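Local coordinates for activator of Hsp90 ATPase homologue 1/2-like C-terminal domain-containing protein (Staphylococcus saprophyticus subsp. saprophyticus, PDB 3Q6A) that is of unknown function but belongs to the AHA1 family of Hsp90 ATPase activator-like proteins and may bind a protein partner or a small ligand, at the interface of chains A and B. Sequence-based numbering; all coordinates share one arbitrary frame. Chains: chain A/B, uncharacterized protein.

Contact 1: the interface of chains A and B. Residues chain A 5, 7, 110, 113-114, 117; chain B 110, 113-114, 117.
Two copies of this AHA1-family protein cross their long helices, 102-125, at the middle of a two-fold symmetric interface, which may or may not be the biological one. The tight part lies at the crossing. A:Val113 and B:Val113 meet obliquely through their CG1 methyls, 3.7 Å from CG1 to CG1, each branch being anti to its backbone N (chi1 174° and 178°). The other branch, CG2, anti to the carbonyl carbon, packs against the glutamate stem: A:Val113 CG2 lies 3.8 Å from B:Glu110 CG, the two side chains crossing at about a right angle, and B:Val113 CG2 treats A:Glu110 alike. One turn on, the beta-carbons of A:Ser117 and B:Ser117 approach to 3.5 Å, CB to CB. The serine hydroxyls turn back on their own helices instead of bridging the chains: A:Ser117 OG, anti to the carbonyl carbon (chi1 -65°), donates to A:Val113 O at 2.9 Å from above the carbonyl plane, and B:Ser117 does the same. That satisfies a polar group within an apolar seam. A:Ser117 OG also sits at the in-plane edge of the B:Tyr114 ring, 3.5 Å from B:Tyr114 CD1. Toward strand 3-9 the contact thins, with 20 Å² of A:Met7 and 8 Å² of A:Thr5 hidden against 50 Å² of A:Val113. The selenomethionine A:Met7, bent at chi2 and chi3, brings its CE methyl to 3.7 Å from B:Tyr114 CE1, and A:Thr5 CG2 slides past the B:Glu110 carboxylate oxygen OE2.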
# COMPACT_ATOMS: atom_id res chain seq x y z
N THR A 5 0.52 11.08 2.80
CA THR A 5 1.21 9.81 2.67
C THR A 5 2.55 10.05 1.97
O THR A 5 2.63 10.80 0.99
CB THR A 5 0.37 8.78 1.85
OG1 THR A 5 -0.99 8.77 2.34
CG2 THR A 5 0.96 7.38 1.97
N MSE A 7 6.14 8.14 0.36
CA MSE A 7 6.72 6.88 -0.11
C MSE A 7 8.07 7.12 -0.76
O MSE A 7 8.22 8.03 -1.59
CB MSE A 7 5.80 6.22 -1.16
CG MSE A 7 6.32 4.90 -1.71
SE MSE A 7 6.14 3.57 -0.54
CE MSE A 7 4.68 2.98 -1.06
N GLU A 110 -5.99 4.18 2.37
CA GLU A 110 -5.71 2.92 1.70
C GLU A 110 -5.43 3.20 0.23
O GLU A 110 -4.48 2.66 -0.33
CB GLU A 110 -6.92 2.00 1.80
CG GLU A 110 -6.76 0.69 1.07
CD GLU A 110 -7.97 -0.20 1.27
OE1 GLU A 110 -9.06 0.14 0.76
OE2 GLU A 110 -7.83 -1.22 1.96
N VAL A 113 -1.93 4.89 -0.23
CA VAL A 113 -0.83 3.96 0.07
C VAL A 113 -0.67 2.93 -1.03
O VAL A 113 0.46 2.62 -1.46
CB VAL A 113 -1.04 3.27 1.43
CG1 VAL A 113 0.05 2.21 1.65
CG2 VAL A 113 -1.00 4.30 2.55
N TYR A 114 -1.79 2.37 -1.49
CA TYR A 114 -1.75 1.38 -2.56
C TYR A 114 -1.23 1.98 -3.86
O TYR A 114 -0.37 1.38 -4.52
CB TYR A 114 -3.14 0.79 -2.81
CG TYR A 114 -3.13 -0.30 -3.85
CD1 TYR A 114 -2.45 -1.49 -3.62
CD2 TYR A 114 -3.79 -0.13 -5.07
CE1 TYR A 114 -2.43 -2.50 -4.59
CE2 TYR A 114 -3.78 -1.13 -6.04
CZ TYR A 114 -3.08 -2.32 -5.79
OH TYR A 114 -3.04 -3.31 -6.75
N SER A 117 2.44 2.39 -3.71
CA SER A 117 3.09 1.09 -3.74
C SER A 117 3.15 0.61 -5.19
O SER A 117 4.15 0.04 -5.63
CB SER A 117 2.31 0.09 -2.88
OG SER A 117 2.34 0.46 -1.52
N GLU B 110 -2.10 2.24 7.11
CA GLU B 110 -0.99 2.38 6.18
C GLU B 110 -0.08 1.15 6.26
O GLU B 110 0.30 0.59 5.25
CB GLU B 110 -0.19 3.63 6.54
CG GLU B 110 1.05 3.84 5.71
CD GLU B 110 1.73 5.12 6.09
OE1 GLU B 110 2.19 5.21 7.24
OE2 GLU B 110 1.78 6.03 5.25
N VAL B 113 -1.82 -1.91 4.63
CA VAL B 113 -1.92 -1.78 3.18
C VAL B 113 -0.57 -1.95 2.53
O VAL B 113 -0.44 -2.63 1.53
CB VAL B 113 -2.50 -0.42 2.76
CG1 VAL B 113 -2.55 -0.33 1.23
CG2 VAL B 113 -3.90 -0.25 3.36
N TYR B 114 0.45 -1.30 3.08
CA TYR B 114 1.79 -1.43 2.52
C TYR B 114 2.28 -2.89 2.57
O TYR B 114 2.77 -3.42 1.57
CB TYR B 114 2.77 -0.53 3.28
CG TYR B 114 4.14 -0.52 2.66
CD1 TYR B 114 4.32 -0.11 1.34
CD2 TYR B 114 5.25 -0.95 3.38
CE1 TYR B 114 5.60 -0.13 0.74
CE2 TYR B 114 6.53 -0.97 2.79
CZ TYR B 114 6.69 -0.56 1.48
OH TYR B 114 7.95 -0.57 0.91
N SER B 117 0.71 -4.91 -0.02
CA SER B 117 1.15 -4.52 -1.36
C SER B 117 2.49 -5.16 -1.63
O SER B 117 2.75 -5.63 -2.73
CB SER B 117 1.28 -2.99 -1.47
OG SER B 117 0.02 -2.39 -1.31

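Contact 2: the interface of chains A and B. Residues chain A 1, 105-106, 109; chain B 105-106, 109-110.
Leucine against the aliphatic stem of lysine is the repeated theme here, as helix 102-125 of each chain of this AHA1-family protein packs on its twin. A:Leu106 and B:Lys109 cross obliquely, with A:Leu106 CD1 set 3.7 Å from B:Lys109 CB while its CG rests against the CG and CD methylenes. The reciprocal pair also crosses obliquely, A:Lys109 CB lying 3.7 Å from B:Leu106 CD2. The leucines differ in both torsions, chi1 being -70° in B:Leu106, with CG anti to the carbonyl carbon, and an off-staggered -125° in A:Leu106; with the different chi2, CD1 of A:Leu106 and CD2 of B:Leu106 meet the partner. Both leucine methyls also approach a main-chain oxygen, as with B:Leu106 CD2 at 3.7 Å from A:Leu105 O. Both lysines bend at chi2 (65° in A:Lys109) and then run extended, laying their methylenes over the opposing helix. A:Lys109 crosses B:Glu110 obliquely, CE against CB at 3.7 Å, and A:Lys109 NZ, the ammonium, forms a long salt bridge to the carboxylate B:Glu110 OE2 at 3.4 Å, weak as a hydrogen bond. At the other margin the selenomethionine A:Met1 reaches tip to tip toward B:Leu106 CD1, but it is poorly ordered, so this contact is tentative. Apolar burial with a weak charged fringe thus fastens the N-terminal halves of the two helices in the deposited dimer.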
# COMPACT_ATOMS: atom_id res chain seq x y z
N MSE A 1 -9.08 18.06 8.30
CA MSE A 1 -7.95 17.09 8.41
C MSE A 1 -7.44 16.68 7.03
O MSE A 1 -8.24 16.47 6.10
CB MSE A 1 -8.38 15.84 9.15
CG MSE A 1 -7.28 15.28 10.03
SE MSE A 1 -7.28 13.36 10.13
CE MSE A 1 -5.42 13.09 9.65
N LEU A 105 -11.88 8.28 5.78
CA LEU A 105 -10.47 8.60 5.94
C LEU A 105 -9.61 7.35 5.72
O LEU A 105 -8.57 7.39 5.05
CB LEU A 105 -10.19 9.16 7.35
CG LEU A 105 -10.62 10.61 7.59
CD1 LEU A 105 -10.78 10.87 9.08
CD2 LEU A 105 -9.59 11.55 6.97
N LEU A 106 -10.07 6.23 6.28
CA LEU A 106 -9.34 4.97 6.17
C LEU A 106 -9.35 4.46 4.73
O LEU A 106 -8.36 3.90 4.26
CB LEU A 106 -9.97 3.95 7.12
CG LEU A 106 -9.08 3.24 8.15
CD1 LEU A 106 -8.06 4.20 8.74
CD2 LEU A 106 -9.95 2.67 9.26
N LYS A 109 -7.01 6.72 2.70
CA LYS A 109 -5.62 6.45 3.08
C LYS A 109 -5.14 5.20 2.35
O LYS A 109 -4.03 5.16 1.79
CB LYS A 109 -5.54 6.24 4.59
CG LYS A 109 -4.14 5.90 5.06
CD LYS A 109 -3.20 7.09 4.83
CE LYS A 109 -1.83 6.80 5.44
NZ LYS A 109 -0.99 8.04 5.35
N LEU B 105 -5.09 5.21 13.86
CA LEU B 105 -5.83 4.40 12.90
C LEU B 105 -5.21 4.52 11.52
O LEU B 105 -4.97 3.51 10.85
CB LEU B 105 -7.30 4.85 12.81
CG LEU B 105 -8.21 4.59 14.01
CD1 LEU B 105 -9.61 5.09 13.71
CD2 LEU B 105 -8.26 3.10 14.31
N LEU B 106 -4.96 5.76 11.08
CA LEU B 106 -4.39 5.97 9.75
C LEU B 106 -3.03 5.33 9.62
O LEU B 106 -2.71 4.74 8.58
CB LEU B 106 -4.31 7.47 9.44
CG LEU B 106 -5.63 8.20 9.21
CD1 LEU B 106 -5.43 9.71 9.25
CD2 LEU B 106 -6.21 7.79 7.88
N LYS B 109 -3.46 1.50 9.42
CA LYS B 109 -4.03 1.17 8.11
C LYS B 109 -2.92 1.19 7.06
O LYS B 109 -2.80 0.29 6.22
CB LYS B 109 -5.12 2.19 7.75
CG LYS B 109 -5.86 1.85 6.45
CD LYS B 109 -6.69 0.55 6.59
CE LYS B 109 -7.40 0.24 5.26
NZ LYS B 109 -8.20 -1.02 5.37
N GLU B 110 -2.10 2.24 7.11
CA GLU B 110 -0.99 2.38 6.18
C GLU B 110 -0.08 1.15 6.26
O GLU B 110 0.30 0.59 5.25
CB GLU B 110 -0.19 3.63 6.54
CG GLU B 110 1.05 3.84 5.71
CD GLU B 110 1.73 5.12 6.09
OE1 GLU B 110 2.19 5.21 7.24
OE2 GLU B 110 1.78 6.03 5.25

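Contact 3: the interface of chains A and B. Residues chain A 114, 117, 121, 127-130; chain B 117, 120-121, 124-125, 127, 129.
B:His125 holds CG anti to the carbonyl carbon (chi1 -67°) and turns its imidazole (chi2 -57°) onto the A:Val127–A:Thr128 segment, while B:Lys120 runs extended to CE before bending at chi4 (68°). In this part of the interface between two AHA1-family chains, the C-terminal tail of chain A is clasped by the end of helix 102-125 of chain B. A:Val127 stands tip to tip with the imidazole, its CB over the centre of one face and 3.7 Å from the B:His125 ring centroid, a CH-pi contact. At the ring edge, B:His125 NE2 donates in plane to A:Thr128 O at 2.7 Å, although it approaches that oxygen from above the carbonyl plane. Face and edge together should fix the ring's rotation. A:Ile129, with CG1 in the crowded position between backbone N and carbonyl carbon, sets CB 3.7 Å from B:Lys120 CE and its CG2 against B:Val121. B:Lys120 NZ, the ammonium, is held by its own helix, 2.7 Å from B:Glu124 OE2 on the syn lone pair, a salt bridge that may steady the stem against the isoleucine. Beside this, A:Val121 and B:Val121 meet tip to tip through tightly packed CG2 methyls, and the B:Ile129 and A:Val121 side chains cross at about a right angle, CG2 of each 3.4 Å from the other. Water 1 spans the chains, 2.8 Å from A:Arg130 N and 2.9 Å from B:Glu124 OE1.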
# COMPACT_ATOMS: atom_id res chain seq x y z
N TYR A 114 -1.79 2.37 -1.49
CA TYR A 114 -1.75 1.38 -2.56
C TYR A 114 -1.23 1.98 -3.86
O TYR A 114 -0.37 1.38 -4.52
CB TYR A 114 -3.14 0.79 -2.81
CG TYR A 114 -3.13 -0.30 -3.85
CD1 TYR A 114 -2.45 -1.49 -3.62
CD2 TYR A 114 -3.79 -0.13 -5.07
CE1 TYR A 114 -2.43 -2.50 -4.59
CE2 TYR A 114 -3.78 -1.13 -6.04
CZ TYR A 114 -3.08 -2.32 -5.79
OH TYR A 114 -3.04 -3.31 -6.75
N SER A 117 2.44 2.39 -3.71
CA SER A 117 3.09 1.09 -3.74
C SER A 117 3.15 0.61 -5.19
O SER A 117 4.15 0.04 -5.63
CB SER A 117 2.31 0.09 -2.88
OG SER A 117 2.34 0.46 -1.52
N VAL A 121 6.81 -0.20 -7.37
CA VAL A 121 7.14 -1.42 -8.13
C VAL A 121 7.32 -1.12 -9.61
O VAL A 121 8.27 -1.55 -10.25
CB VAL A 121 6.04 -2.49 -8.00
CG1 VAL A 121 6.50 -3.80 -8.62
CG2 VAL A 121 5.70 -2.67 -6.53
N VAL A 127 7.65 -3.85 -13.54
CA VAL A 127 6.52 -4.77 -13.56
C VAL A 127 5.40 -4.05 -12.81
O VAL A 127 5.66 -3.13 -12.03
CB VAL A 127 6.83 -6.13 -12.87
CG1 VAL A 127 7.91 -6.86 -13.65
CG2 VAL A 127 7.26 -5.92 -11.44
N THR A 128 4.16 -4.49 -13.03
CA THR A 128 3.04 -3.81 -12.38
C THR A 128 2.08 -4.71 -11.62
O THR A 128 1.99 -5.91 -11.87
CB THR A 128 2.21 -3.03 -13.43
OG1 THR A 128 1.49 -3.95 -14.27
CG2 THR A 128 3.10 -2.18 -14.31
N ILE A 129 1.36 -4.11 -10.68
CA ILE A 129 0.33 -4.82 -9.96
C ILE A 129 -0.95 -4.02 -10.25
O ILE A 129 -0.89 -2.81 -10.44
CB ILE A 129 0.60 -4.91 -8.44
CG1 ILE A 129 1.03 -3.55 -7.89
CG2 ILE A 129 1.67 -5.96 -8.18
CD1 ILE A 129 1.04 -3.50 -6.38
N ARG A 130 -2.09 -4.70 -10.31
CA ARG A 130 -3.39 -4.09 -10.62
C ARG A 130 -3.61 -2.66 -10.13
O ARG A 130 -3.70 -2.43 -8.93
CB ARG A 130 -4.50 -4.99 -10.11
N SER B 117 0.71 -4.91 -0.02
CA SER B 117 1.15 -4.52 -1.36
C SER B 117 2.49 -5.16 -1.63
O SER B 117 2.75 -5.63 -2.73
CB SER B 117 1.28 -2.99 -1.47
OG SER B 117 0.02 -2.39 -1.31
N LYS B 120 1.81 -8.81 -2.37
CA LYS B 120 1.30 -8.99 -3.73
C LYS B 120 2.42 -8.96 -4.77
O LYS B 120 2.50 -9.82 -5.67
CB LYS B 120 0.24 -7.93 -4.02
CG LYS B 120 -0.43 -8.04 -5.40
CD LYS B 120 -1.42 -6.90 -5.64
CE LYS B 120 -2.09 -7.00 -7.02
NZ LYS B 120 -3.02 -8.19 -7.14
N VAL B 121 3.30 -7.97 -4.64
CA VAL B 121 4.41 -7.85 -5.57
C VAL B 121 5.38 -9.03 -5.47
O VAL B 121 5.85 -9.55 -6.49
CB VAL B 121 5.21 -6.57 -5.32
CG1 VAL B 121 6.39 -6.49 -6.27
CG2 VAL B 121 4.29 -5.36 -5.49
N GLU B 124 3.51 -12.19 -6.95
CA GLU B 124 3.12 -12.09 -8.36
C GLU B 124 4.30 -11.83 -9.30
O GLU B 124 4.21 -12.12 -10.49
CB GLU B 124 2.06 -11.00 -8.55
CG GLU B 124 0.67 -11.38 -8.02
CD GLU B 124 -0.35 -10.29 -8.21
OE1 GLU B 124 -0.07 -9.32 -8.96
OE2 GLU B 124 -1.46 -10.39 -7.64
N HIS B 125 5.40 -11.29 -8.77
CA HIS B 125 6.55 -10.99 -9.62
C HIS B 125 7.91 -11.49 -9.16
O HIS B 125 8.89 -11.36 -9.89
CB HIS B 125 6.64 -9.48 -9.86
CG HIS B 125 5.51 -8.94 -10.67
ND1 HIS B 125 5.21 -9.42 -11.92
CD2 HIS B 125 4.57 -8.00 -10.38
CE1 HIS B 125 4.13 -8.80 -12.38
NE2 HIS B 125 3.73 -7.94 -11.46
N VAL B 127 9.77 -10.18 -6.98
CA VAL B 127 10.63 -9.04 -6.69
C VAL B 127 10.11 -8.39 -5.42
O VAL B 127 8.97 -8.61 -5.02
CB VAL B 127 10.65 -7.99 -7.84
CG1 VAL B 127 11.39 -8.55 -9.04
CG2 VAL B 127 9.23 -7.60 -8.21
N ILE B 129 9.76 -4.78 -2.76
CA ILE B 129 9.78 -3.33 -2.68
C ILE B 129 9.91 -2.84 -1.25
O ILE B 129 8.95 -2.29 -0.69
CB ILE B 129 8.51 -2.70 -3.28
CG1 ILE B 129 7.27 -3.45 -2.79
CG2 ILE B 129 8.63 -2.67 -4.79
CD1 ILE B 129 5.95 -2.67 -2.94
O HOH W 1 -1.84 -7.48 -10.28

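Helix 102-125 of both chains runs through all three contacts, so they form one continuous two-fold interface. Contact 1 lies between the others: its C-alpha centre is about 10 Å from that of contact 2 and about 11 Å from that of contact 3, whereas the centres of contacts 2 and 3 lie about 21 Å apart. B:Glu110 joins contacts 1 and 2; A:Tyr114 and both Ser117 residues join contacts 1 and 3. From the middle the character changes, with a lysine-glutamate fringe in contact 2 and tail-to-helix polar bonding in contact 3. If the dimer persists in solution, the contacts would together hold the two helices against each other from residue 105 to the helix end.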